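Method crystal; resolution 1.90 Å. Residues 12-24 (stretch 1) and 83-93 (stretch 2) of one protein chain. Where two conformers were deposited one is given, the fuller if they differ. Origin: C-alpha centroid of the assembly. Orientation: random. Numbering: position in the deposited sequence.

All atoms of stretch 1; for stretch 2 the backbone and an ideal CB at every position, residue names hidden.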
# COMPACT_ATOMS: atom_id res chain seq x y z
N TYR A 12 -2.75 1.55 10.50
CA TYR A 12 -3.49 2.70 9.95
C TYR A 12 -3.12 4.01 10.66
O TYR A 12 -3.97 4.67 11.29
CB TYR A 12 -5.02 2.46 9.97
CG TYR A 12 -5.53 1.28 9.12
CD1 TYR A 12 -4.74 0.68 8.13
CD2 TYR A 12 -6.82 0.82 9.29
CE1 TYR A 12 -5.23 -0.39 7.37
CE2 TYR A 12 -7.32 -0.23 8.54
CZ TYR A 12 -6.54 -0.82 7.57
OH TYR A 12 -7.09 -1.87 6.86
N LYS A 13 -1.85 4.37 10.57
CA LYS A 13 -1.36 5.56 11.22
C LYS A 13 -0.46 6.41 10.29
O LYS A 13 0.20 7.35 10.74
CB LYS A 13 -0.66 5.17 12.53
CG LYS A 13 -1.63 5.16 13.72
CD LYS A 13 -1.27 4.13 14.74
CE LYS A 13 -2.33 4.06 15.85
NZ LYS A 13 -2.46 5.32 16.65
N LEU A 14 -0.46 6.11 8.98
CA LEU A 14 0.32 6.90 8.03
C LEU A 14 -0.57 7.73 7.11
O LEU A 14 -1.48 7.20 6.48
CB LEU A 14 1.23 6.03 7.13
CG LEU A 14 2.28 5.17 7.87
CD1 LEU A 14 2.76 4.08 6.91
CD2 LEU A 14 3.42 6.00 8.34
N THR A 15 -0.29 9.04 7.03
CA THR A 15 -0.91 9.88 6.00
C THR A 15 -0.26 9.50 4.68
O THR A 15 0.76 8.78 4.67
CB THR A 15 -0.69 11.38 6.26
OG1 THR A 15 0.72 11.65 6.19
CG2 THR A 15 -1.24 11.81 7.65
N TYR A 16 -0.80 10.01 3.58
CA TYR A 16 -0.23 9.76 2.27
C TYR A 16 1.24 10.21 2.22
O TYR A 16 2.11 9.47 1.78
CB TYR A 16 -1.01 10.47 1.16
CG TYR A 16 -0.40 10.28 -0.22
CD1 TYR A 16 -0.23 8.99 -0.75
CD2 TYR A 16 0.03 11.37 -0.98
CE1 TYR A 16 0.35 8.79 -1.99
CE2 TYR A 16 0.60 11.18 -2.28
CZ TYR A 16 0.76 9.88 -2.75
OH TYR A 16 1.29 9.62 -4.00
N ALA A 17 1.50 11.43 2.67
CA ALA A 17 2.89 11.97 2.64
C ALA A 17 3.81 11.12 3.52
O ALA A 17 4.98 10.94 3.17
CB ALA A 17 2.92 13.47 3.12
N GLU A 18 3.32 10.65 4.66
CA GLU A 18 4.13 9.84 5.56
C GLU A 18 4.42 8.47 4.95
O GLU A 18 5.55 7.94 5.05
CB GLU A 18 3.43 9.67 6.90
CG GLU A 18 3.42 10.98 7.67
CD GLU A 18 2.61 10.94 8.94
OE1 GLU A 18 1.71 10.07 9.10
OE2 GLU A 18 2.86 11.84 9.78
N ALA A 19 3.39 7.90 4.36
CA ALA A 19 3.55 6.63 3.63
C ALA A 19 4.64 6.74 2.53
O ALA A 19 5.55 5.90 2.42
CB ALA A 19 2.23 6.23 3.02
N LYS A 20 4.52 7.76 1.69
CA LYS A 20 5.52 8.03 0.68
C LYS A 20 6.94 8.20 1.28
O LYS A 20 7.91 7.64 0.76
CB LYS A 20 5.07 9.26 -0.12
CG LYS A 20 5.91 9.65 -1.29
CD LYS A 20 5.07 10.52 -2.21
CE LYS A 20 5.94 11.38 -3.09
NZ LYS A 20 5.10 12.24 -3.99
N ALA A 21 7.07 8.99 2.36
CA ALA A 21 8.34 9.15 3.06
C ALA A 21 8.92 7.84 3.64
O ALA A 21 10.14 7.60 3.57
CB ALA A 21 8.19 10.26 4.18
N VAL A 22 8.05 6.98 4.18
CA VAL A 22 8.50 5.69 4.73
C VAL A 22 9.07 4.78 3.60
O VAL A 22 10.16 4.21 3.75
CB VAL A 22 7.34 4.95 5.44
CG1 VAL A 22 7.76 3.49 5.77
CG2 VAL A 22 6.99 5.69 6.74
N CYS A 23 8.37 4.69 2.49
CA CYS A 23 8.90 3.87 1.36
C CYS A 23 10.24 4.43 0.85
O CYS A 23 11.20 3.67 0.59
CB CYS A 23 7.84 3.72 0.24
SG CYS A 23 6.36 2.83 0.72
N GLU A 24 10.34 5.77 0.76
CA GLU A 24 11.57 6.42 0.36
C GLU A 24 12.71 6.18 1.34
O GLU A 24 13.86 5.90 0.97
CB GLU A 24 11.36 7.93 0.18
CG GLU A 24 10.45 8.31 -0.98
CD GLU A 24 10.13 9.80 -1.04
OE1 GLU A 24 10.43 10.53 -0.05
OE2 GLU A 24 9.57 10.24 -2.07
N UNK A 83 -8.95 13.05 0.68
CA UNK A 83 -8.32 13.52 1.90
C UNK A 83 -7.01 12.76 2.11
O UNK A 83 -7.04 11.60 2.51
CB UNK A 83 -9.25 13.35 3.10
N UNK A 84 -5.89 13.41 1.79
CA UNK A 84 -4.55 12.78 1.95
C UNK A 84 -4.05 12.74 3.39
O UNK A 84 -2.96 12.22 3.65
CB UNK A 84 -3.52 13.53 1.10
N UNK A 85 -4.84 13.24 4.32
CA UNK A 85 -4.50 13.12 5.75
C UNK A 85 -5.21 11.92 6.38
O UNK A 85 -5.10 11.68 7.58
CB UNK A 85 -4.87 14.40 6.50
N UNK A 86 -5.93 11.14 5.56
CA UNK A 86 -6.45 9.88 6.08
C UNK A 86 -5.26 9.03 6.50
O UNK A 86 -4.16 9.15 5.91
CB UNK A 86 -7.31 9.16 5.05
N UNK A 87 -5.44 8.16 7.50
CA UNK A 87 -4.33 7.33 8.01
C UNK A 87 -4.54 5.84 7.67
O UNK A 87 -5.54 5.23 8.05
CB UNK A 87 -4.20 7.50 9.52
N UNK A 88 -3.59 5.28 6.93
CA UNK A 88 -3.68 3.91 6.44
C UNK A 88 -2.29 3.30 6.60
O UNK A 88 -1.41 3.89 7.22
CB UNK A 88 -4.16 3.85 4.99
N UNK A 89 -2.06 2.13 6.01
CA UNK A 89 -0.71 1.62 5.97
C UNK A 89 -0.04 2.08 4.67
O UNK A 89 -0.49 3.05 4.03
CB UNK A 89 -0.70 0.09 6.09
N UNK A 90 1.02 1.38 4.24
CA UNK A 90 1.73 1.73 3.02
C UNK A 90 2.09 0.45 2.26
O UNK A 90 2.43 -0.55 2.87
CB UNK A 90 2.98 2.55 3.34
N UNK A 91 2.00 0.52 0.93
CA UNK A 91 2.54 -0.51 0.04
C UNK A 91 3.73 0.08 -0.70
O UNK A 91 3.58 1.05 -1.45
CB UNK A 91 1.48 -1.02 -0.94
N UNK A 92 4.91 -0.47 -0.42
CA UNK A 92 6.16 -0.01 -0.98
C UNK A 92 6.65 -0.92 -2.12
O UNK A 92 6.45 -2.14 -2.11
CB UNK A 92 7.22 0.07 0.12
N UNK A 93 7.37 -0.30 -3.05
CA UNK A 93 8.12 -1.02 -4.09
C UNK A 93 9.62 -0.72 -3.98
O UNK A 93 10.04 0.44 -4.05
CB UNK A 93 7.61 -0.64 -5.48

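Position 83 lies beyond the reach of stretch 1, so the visible contact sets no demand there; any polar residue that can open a turn would serve. It is Asn83, whose OD1 accepts from the backbone N of 85 and so braces the type I turn.

At 84 the backbone matters first: its carbonyl oxygen stands 3.1 Å from Tyr16 N, a donor at the first turn of the helix with no partner inside the helix. CA-to-CB runs sideways, with the ideal CB 4.0 Å from Tyr16 CB, so a long side chain could follow the tyrosine ring. Arg84 does this: its NH1 comes within 3.6 Å of Tyr16 CE2, although the guanidinium is too far from the ring centroid for more than a weak cation-pi attraction.

Position 85 points away, and its phi/psi of -96/4 suits a turn; Ser, Asp, Asn or Gly would fit. Ser85 spends its hydroxyl on the turn, OG donating to Asn83 OD1. At 86 the ideal CB meets nothing of stretch 1, leaving the side chain free. Glu86 sends its carboxylate away from stretch 1, while its backbone O receives a CA-H...O contact from Thr15 CA at 3.3 Å.

Position 87 has extended angles and a sideways CB lying over the backbone of Tyr12 and Lys13. The carbonyl of Lys13, unpaired within stretch 1, invites a long donor, though the lysine amine argues against too much positive charge; Gln, Arg or a beta-branched residue are all plausible. Arg87 lays one face of its guanidinium over Lys13 CG and gives two weak hydrogen bonds to Lys13 O, from NE and NH1, each 3.4 Å long. The price is like charges 4.4 Å apart, Lys13 NZ to Arg87 NH2.

Position 88 is the backbone anchor: its N gives to Leu14 O (2.9 Å) and its O accepts from Leu14 N (3.0 Å), a single antiparallel bridge. CA-to-CB points away, yet the Tyr12 ring is near enough for a large aromatic or aliphatic group to return to it. Trp88 turns its edge to a face of Tyr12, with CZ3 3.9 Å from Tyr12 CE2, and Trp88 NE1 donates to Glu86 OE1 at 2.9 Å.

At 89 CB again points away, but Tyr12 N offers a proton and a short acceptor could reach back: Asp, Asn or perhaps Ser. Asp89 OD1 accepts from Tyr12 N at 2.8 Å and also accepts from water 1, which in turn accepts from Lys13 N.

Position 90 points straight at stretch 1. Its ideal CB is already 3.8 Å from Ala19 CB and 3.9 Å from Leu14 CD1, so a small group or none fits most easily: Ala, Ser, or Gly with no side chain. Ala90 packs its methyl there.

At 91 CB points away and many strand residues would suit; Tyr91 barely meets stretch 1. At 92 the ideal CB sits 2.9 Å from Cys23 SG, a clash for anything except a bonded partner. Cys92 closes the disulfide, SG to Cys23 SG 2.0 Å, chi3 -83°. Position 93 points away again, equally undemanding, and Tyr93 makes no contact with stretch 1.

Stretch 2 83-93: NRSERWDAYCY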
# COMPACT_ATOMS: atom_id res chain seq x y z
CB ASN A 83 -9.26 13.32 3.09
CG ASN A 83 -8.68 13.78 4.40
OD1 ASN A 83 -7.55 14.28 4.48
ND2 ASN A 83 -9.44 13.56 5.46
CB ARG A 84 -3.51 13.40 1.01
CG ARG A 84 -3.89 13.32 -0.49
CD ARG A 84 -4.08 11.94 -1.04
NE ARG A 84 -4.58 12.00 -2.42
CZ ARG A 84 -3.85 12.33 -3.49
NH1 ARG A 84 -2.55 12.61 -3.39
NH2 ARG A 84 -4.44 12.40 -4.69
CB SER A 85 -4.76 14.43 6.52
OG SER A 85 -6.13 14.65 6.77
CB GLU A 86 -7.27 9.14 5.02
CG GLU A 86 -8.66 9.77 4.76
CD GLU A 86 -9.44 9.01 3.68
OE1 GLU A 86 -8.90 7.99 3.16
OE2 GLU A 86 -10.56 9.44 3.34
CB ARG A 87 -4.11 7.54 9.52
CG ARG A 87 -3.76 8.98 9.88
CD ARG A 87 -3.86 9.18 11.36
NE ARG A 87 -2.54 9.01 11.93
CZ ARG A 87 -2.27 8.88 13.23
NH1 ARG A 87 -1.01 8.76 13.60
NH2 ARG A 87 -3.24 8.85 14.15
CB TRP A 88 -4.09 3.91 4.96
CG TRP A 88 -5.51 4.47 4.67
CD1 TRP A 88 -5.83 5.66 4.07
CD2 TRP A 88 -6.76 3.84 4.98
NE1 TRP A 88 -7.20 5.80 3.95
CE2 TRP A 88 -7.80 4.70 4.51
CE3 TRP A 88 -7.11 2.62 5.60
CZ2 TRP A 88 -9.16 4.37 4.63
CZ3 TRP A 88 -8.46 2.30 5.74
CH2 TRP A 88 -9.48 3.17 5.24
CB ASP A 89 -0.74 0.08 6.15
CG ASP A 89 -1.12 -0.34 7.56
OD1 ASP A 89 -1.01 0.47 8.53
OD2 ASP A 89 -1.53 -1.51 7.71
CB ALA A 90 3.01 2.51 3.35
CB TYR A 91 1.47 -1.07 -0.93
CG TYR A 91 0.57 -1.98 -0.18
CD1 TYR A 91 -0.67 -1.53 0.28
CD2 TYR A 91 0.99 -3.29 0.18
CE1 TYR A 91 -1.51 -2.36 1.03
CE2 TYR A 91 0.17 -4.12 0.95
CZ TYR A 91 -1.08 -3.64 1.37
OH TYR A 91 -1.92 -4.42 2.13
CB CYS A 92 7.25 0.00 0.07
SG CYS A 92 6.98 1.05 1.52
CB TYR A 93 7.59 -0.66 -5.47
CG TYR A 93 8.37 -1.38 -6.56
CD1 TYR A 93 8.37 -2.79 -6.62
CD2 TYR A 93 9.10 -0.70 -7.52
CE1 TYR A 93 9.10 -3.48 -7.59
CE2 TYR A 93 9.84 -1.39 -8.54
CZ TYR A 93 9.80 -2.79 -8.55
OH TYR A 93 10.51 -3.51 -9.49
O HOH W 1 0.26 2.28 9.82
O HOH W 2 -0.49 13.52 3.34
O HOH W 3 -0.12 10.59 10.97
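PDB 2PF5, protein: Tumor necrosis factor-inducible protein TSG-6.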